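Local coordinates for protein probable Thioesterase (Bartonella henselae, PDB 3HM0) that probably hydrolyses thioesters as a thioesterase-superfamily enzyme, in an assembly of four copies of the chain, at residues Val43-Thr48 and Pro104-Asp108; Leu90-His96 and Val143-Asn149. All coordinates share one frame; numbering follows the deposited sequence.

Contact 1: residues Val43-Thr48 and Pro104-Asp108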
# COMPACT_ATOMS: atom_id res chain seq x y z
N VAL A 43 12.97 -6.56 3.93
CA VAL A 43 12.49 -5.22 3.66
C VAL A 43 12.98 -4.80 2.29
O VAL A 43 14.18 -4.83 2.00
CB VAL A 43 13.01 -4.20 4.69
CG1 VAL A 43 12.74 -2.78 4.21
CG2 VAL A 43 12.42 -4.47 6.10
N TYR A 44 12.04 -4.38 1.46
CA TYR A 44 12.30 -3.92 0.12
C TYR A 44 11.99 -2.43 -0.01
O TYR A 44 11.51 -1.81 0.94
CB TYR A 44 11.41 -4.73 -0.82
CG TYR A 44 11.69 -6.20 -0.79
CD1 TYR A 44 12.77 -6.74 -1.50
CD2 TYR A 44 10.89 -7.07 -0.05
CE1 TYR A 44 13.05 -8.11 -1.48
CE2 TYR A 44 11.16 -8.45 -0.01
CZ TYR A 44 12.23 -8.95 -0.74
OH TYR A 44 12.50 -10.29 -0.73
N VAL A 45 12.27 -1.84 -1.18
CA VAL A 45 12.08 -0.40 -1.36
C VAL A 45 10.64 0.04 -1.02
O VAL A 45 10.41 1.09 -0.41
CB VAL A 45 12.54 0.10 -2.76
CG1 VAL A 45 12.22 1.60 -2.95
CG2 VAL A 45 14.05 -0.15 -2.96
N ALA A 46 9.67 -0.80 -1.40
CA ALA A 46 8.26 -0.57 -1.18
C ALA A 46 7.95 -0.31 0.30
O ALA A 46 7.02 0.43 0.63
CB ALA A 46 7.47 -1.75 -1.67
N ASP A 47 8.73 -0.90 1.19
CA ASP A 47 8.40 -0.85 2.61
C ASP A 47 8.86 0.46 3.28
O ASP A 47 8.43 0.77 4.40
CB ASP A 47 9.00 -2.07 3.31
CG ASP A 47 8.37 -3.35 2.85
OD1 ASP A 47 7.13 -3.47 3.00
OD2 ASP A 47 9.10 -4.22 2.31
N THR A 48 9.67 1.23 2.56
CA THR A 48 10.41 2.35 3.13
C THR A 48 9.73 3.68 2.86
O THR A 48 8.85 3.77 1.98
CB THR A 48 11.86 2.43 2.61
OG1 THR A 48 11.85 2.93 1.27
CG2 THR A 48 12.54 1.09 2.67
N PRO A 104 13.99 1.33 14.30
CA PRO A 104 13.59 1.26 12.91
C PRO A 104 14.17 0.06 12.16
O PRO A 104 15.29 -0.38 12.45
CB PRO A 104 14.13 2.57 12.34
CG PRO A 104 15.35 2.86 13.17
CD PRO A 104 15.18 2.20 14.50
N ALA A 105 13.42 -0.47 11.20
CA ALA A 105 13.98 -1.46 10.29
C ALA A 105 14.55 -0.77 9.07
O ALA A 105 13.98 0.19 8.60
CB ALA A 105 12.95 -2.49 9.89
N GLN A 106 15.68 -1.25 8.58
CA GLN A 106 16.39 -0.65 7.46
C GLN A 106 16.13 -1.45 6.18
O GLN A 106 15.69 -2.62 6.24
CB GLN A 106 17.90 -0.64 7.72
CG GLN A 106 18.34 -0.16 9.13
CD GLN A 106 18.38 1.35 9.24
OE1 GLN A 106 18.45 2.05 8.22
NE2 GLN A 106 18.33 1.86 10.47
N ILE A 107 16.41 -0.81 5.03
CA ILE A 107 16.34 -1.46 3.72
C ILE A 107 17.14 -2.75 3.74
O ILE A 107 18.23 -2.82 4.29
CB ILE A 107 16.89 -0.57 2.57
CG1 ILE A 107 16.63 -1.20 1.19
CG2 ILE A 107 18.38 -0.32 2.74
CD1 ILE A 107 15.15 -1.28 0.77
N ASP A 108 16.56 -3.77 3.14
CA ASP A 108 17.21 -5.08 3.08
C ASP A 108 17.32 -5.85 4.39
O ASP A 108 17.79 -6.98 4.37
CB ASP A 108 18.59 -4.98 2.42
CG ASP A 108 18.87 -6.16 1.52
OD1 ASP A 108 17.89 -6.84 1.14
OD2 ASP A 108 20.06 -6.41 1.17
O HOH W 1 15.55 -5.32 -0.56
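The side chain of Ile107 runs out with CG1 anti to its backbone N (chi1 -172°). A turn at chi2 (67°) then aims CD1 at the backbone of the other loop. CD1 lies 3.5 Å from Tyr44 C and also touches Val45 N. Two methyls also meet it: Val45 CG2 and Thr48 CG2 each sit 4.0 Å from Ile107 CD1. Val45 and Ile107 run side by side and point the same way.

Val43 meets the 104-108 loop through its beta carbon and both methyls. Its CB is 3.5 Å from Gln106 O, and CG1 is 3.9 Å from Ile107 CA. Val43 CG2 makes a looser apolar contact with Ala105 CB, at 4.3 Å.

One direct hydrogen bond joins the loops. Asp108 N donates to Val43 O over 2.8 Å, bent to 137° at the hydrogen, with the donor tilted from the carbonyl plane. A water also donates to Val43 O, at 2.9 Å. It makes a longer bond to Asp108 OD1, whose salt bridge is to Arg72 of the second subunit.

The 43-48 turn is held from within. Asp47 OD2 accepts Tyr44 N through its anti lone pair. Val45 O accepts both Thr48 N and Thr48 OG1. Outside the turn, Asp47 OD1 makes a salt bridge to Arg58. Thr48 OG1 is also bonded to Phe50 N of the third subunit, and Tyr44 OH to Glu69 of the second.

The turn leads from strand 37-42 to helix 58-72; a long helix packed on an antiparallel sheet is the hallmark of the hot-dog fold, consistent with the thioesterase superfamily.

Contact 2: residues Leu90-His96 and Val143-Asn149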
# COMPACT_ATOMS: atom_id res chain seq x y z
N LEU A 90 -16.78 -15.82 5.93
CA LEU A 90 -16.32 -15.34 7.22
C LEU A 90 -14.96 -14.69 7.08
O LEU A 90 -14.13 -15.17 6.33
CB LEU A 90 -16.26 -16.49 8.25
CG LEU A 90 -17.61 -17.09 8.66
CD1 LEU A 90 -17.45 -18.39 9.45
CD2 LEU A 90 -18.48 -16.06 9.43
N PHE A 91 -14.75 -13.59 7.80
CA PHE A 91 -13.52 -12.83 7.69
C PHE A 91 -13.05 -12.43 9.06
O PHE A 91 -13.86 -12.07 9.91
CB PHE A 91 -13.69 -11.55 6.85
CG PHE A 91 -14.25 -11.78 5.46
CD1 PHE A 91 -13.41 -12.00 4.38
CD2 PHE A 91 -15.62 -11.73 5.24
CE1 PHE A 91 -13.91 -12.19 3.09
CE2 PHE A 91 -16.15 -11.92 3.96
CZ PHE A 91 -15.29 -12.16 2.88
N PHE A 92 -11.75 -12.49 9.29
CA PHE A 92 -11.16 -11.88 10.45
C PHE A 92 -11.20 -10.36 10.35
O PHE A 92 -11.25 -9.79 9.24
CB PHE A 92 -9.74 -12.37 10.64
CG PHE A 92 -9.66 -13.75 11.17
CD1 PHE A 92 -10.33 -14.10 12.34
CD2 PHE A 92 -8.91 -14.72 10.53
CE1 PHE A 92 -10.25 -15.39 12.85
CE2 PHE A 92 -8.81 -16.01 11.04
CZ PHE A 92 -9.48 -16.34 12.19
N VAL A 93 -11.24 -9.69 11.50
CA VAL A 93 -11.24 -8.24 11.55
C VAL A 93 -10.45 -7.83 12.78
O VAL A 93 -10.64 -8.38 13.87
CB VAL A 93 -12.66 -7.64 11.65
CG1 VAL A 93 -12.60 -6.11 11.68
CG2 VAL A 93 -13.50 -8.08 10.47
N VAL A 94 -9.55 -6.88 12.57
CA VAL A 94 -8.88 -6.22 13.66
C VAL A 94 -9.87 -5.28 14.34
O VAL A 94 -10.48 -4.41 13.70
CB VAL A 94 -7.62 -5.46 13.21
CG1 VAL A 94 -6.85 -4.98 14.42
CG2 VAL A 94 -6.73 -6.37 12.36
N ARG A 95 -10.05 -5.50 15.63
CA ARG A 95 -10.93 -4.67 16.43
C ARG A 95 -10.17 -3.58 17.17
O ARG A 95 -10.59 -2.41 17.20
CB ARG A 95 -11.68 -5.56 17.40
CG ARG A 95 -12.88 -6.20 16.80
CD ARG A 95 -13.98 -5.19 16.65
NE ARG A 95 -15.01 -5.74 15.79
CZ ARG A 95 -15.23 -5.36 14.54
NH1 ARG A 95 -14.50 -4.40 13.99
NH2 ARG A 95 -16.20 -5.95 13.85
N HIS A 96 -9.06 -3.95 17.76
CA HIS A 96 -8.23 -3.01 18.46
C HIS A 96 -6.78 -3.42 18.26
O HIS A 96 -6.47 -4.60 18.14
CB HIS A 96 -8.61 -2.95 19.95
CG HIS A 96 -7.50 -2.47 20.85
ND1 HIS A 96 -7.43 -1.17 21.32
CD2 HIS A 96 -6.42 -3.11 21.36
CE1 HIS A 96 -6.35 -1.04 22.08
NE2 HIS A 96 -5.73 -2.21 22.13
N VAL A 143 -2.98 -7.10 19.64
CA VAL A 143 -4.00 -7.04 18.62
C VAL A 143 -5.21 -7.80 19.11
O VAL A 143 -5.09 -8.90 19.65
CB VAL A 143 -3.51 -7.67 17.31
CG1 VAL A 143 -4.33 -7.18 16.19
CG2 VAL A 143 -2.05 -7.32 17.05
N GLU A 144 -6.39 -7.23 18.90
CA GLU A 144 -7.65 -7.91 19.13
C GLU A 144 -8.35 -8.24 17.80
O GLU A 144 -8.64 -7.34 17.00
CB GLU A 144 -8.56 -7.05 20.01
CG GLU A 144 -9.75 -7.80 20.58
CD GLU A 144 -10.74 -6.90 21.28
OE1 GLU A 144 -10.32 -6.10 22.17
OE2 GLU A 144 -11.95 -6.99 20.94
N ILE A 145 -8.67 -9.51 17.60
CA ILE A 145 -9.27 -9.99 16.35
C ILE A 145 -10.65 -10.59 16.57
O ILE A 145 -10.82 -11.48 17.39
CB ILE A 145 -8.39 -11.10 15.73
CG1 ILE A 145 -6.89 -10.75 15.83
CG2 ILE A 145 -8.83 -11.41 14.31
CD1 ILE A 145 -6.36 -9.82 14.77
N ALA A 146 -11.64 -10.11 15.82
CA ALA A 146 -12.96 -10.71 15.77
C ALA A 146 -13.21 -11.43 14.44
O ALA A 146 -12.43 -11.28 13.47
CB ALA A 146 -14.03 -9.66 15.99
N LEU A 147 -14.32 -12.17 14.37
CA LEU A 147 -14.70 -12.95 13.19
C LEU A 147 -16.06 -12.48 12.71
O LEU A 147 -17.02 -12.50 13.48
CB LEU A 147 -14.75 -14.44 13.55
CG LEU A 147 -15.03 -15.42 12.39
CD1 LEU A 147 -13.95 -15.31 11.32
CD2 LEU A 147 -15.18 -16.89 12.87
N ILE A 148 -16.17 -12.03 11.47
CA ILE A 148 -17.45 -11.51 10.99
C ILE A 148 -17.86 -12.09 9.65
O ILE A 148 -17.02 -12.57 8.90
CB ILE A 148 -17.46 -9.97 10.88
CG1 ILE A 148 -16.48 -9.49 9.80
CG2 ILE A 148 -17.20 -9.32 12.21
CD1 ILE A 148 -16.75 -8.07 9.31
N ASN A 149 -19.16 -12.01 9.36
CA ASN A 149 -19.67 -12.45 8.07
C ASN A 149 -19.78 -11.32 7.05
O ASN A 149 -19.52 -10.16 7.37
CB ASN A 149 -21.00 -13.19 8.24
CG ASN A 149 -22.17 -12.27 8.55
OD1 ASN A 149 -22.00 -11.05 8.74
ND2 ASN A 149 -23.36 -12.85 8.59
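Phe91 with Ile148, and Val93 with Ala146, are hydrogen-bonded pairs of an antiparallel ladder interrupted by a classic beta bulge, where Arg95 and His96 both face Glu144. Six backbone bonds join the strands. Phe91 N donates to Ile148 O at 2.7 Å, and Ile148 N returns a nearly straight bond (174°) to Phe91 O. Val93 N donates to Ala146 O, and Ala146 N to Val93 O, each over 2.8 Å. At the bulge the bonds are split: Arg95 N donates to Glu144 O, while Glu144 N donates to His96 O.

The polar side-chain ends find partners outside the ladder. Glu144 OE2 forms a salt bridge with Arg124. Arg95 NH1 bonds to Phe101 O, and His96 ND1 to Asn100, both of the fourth subunit. Asn149 ND2 bonds to Glu88, and its OD1 accepts Lys153 N.

Arg95 CG, anti to the carbonyl carbon (chi1 -84°), lies 3.7 Å from Ala146 CB. Apolar groups pack on both faces. On one, Val93 CG2 packs 3.4 Å from Ile148 CG1. On the other, beside Leu147, Phe92 CD1 touches Ile145 CG2 at 3.7 Å, with Ala146 O at the edge of the ring, in its plane.

How the contacts relate
The segments alternate along the chain: 43-48, 90-96, 104-108, 143-149. The two contacts lie on opposite sides of the chain's centre. Their centres are 28 Å apart, and their nearest atoms about 17 Å. Strand 90-101 takes part in contact 2, and the loop that follows it carries the 104-108 side of contact 1. Contact 2 joins strand 90-101, outermost within this chain, to strand 136-149. Contact 1 joins two loops next to strands 37-42 and 110-120; strand 37-42 forms the opposite edge of the sheet within this chain. Both lie at subunit interfaces: contact 1 meets the second and third subunits, and contact 2 the fourth, where the sheet continues into the neighbouring chain.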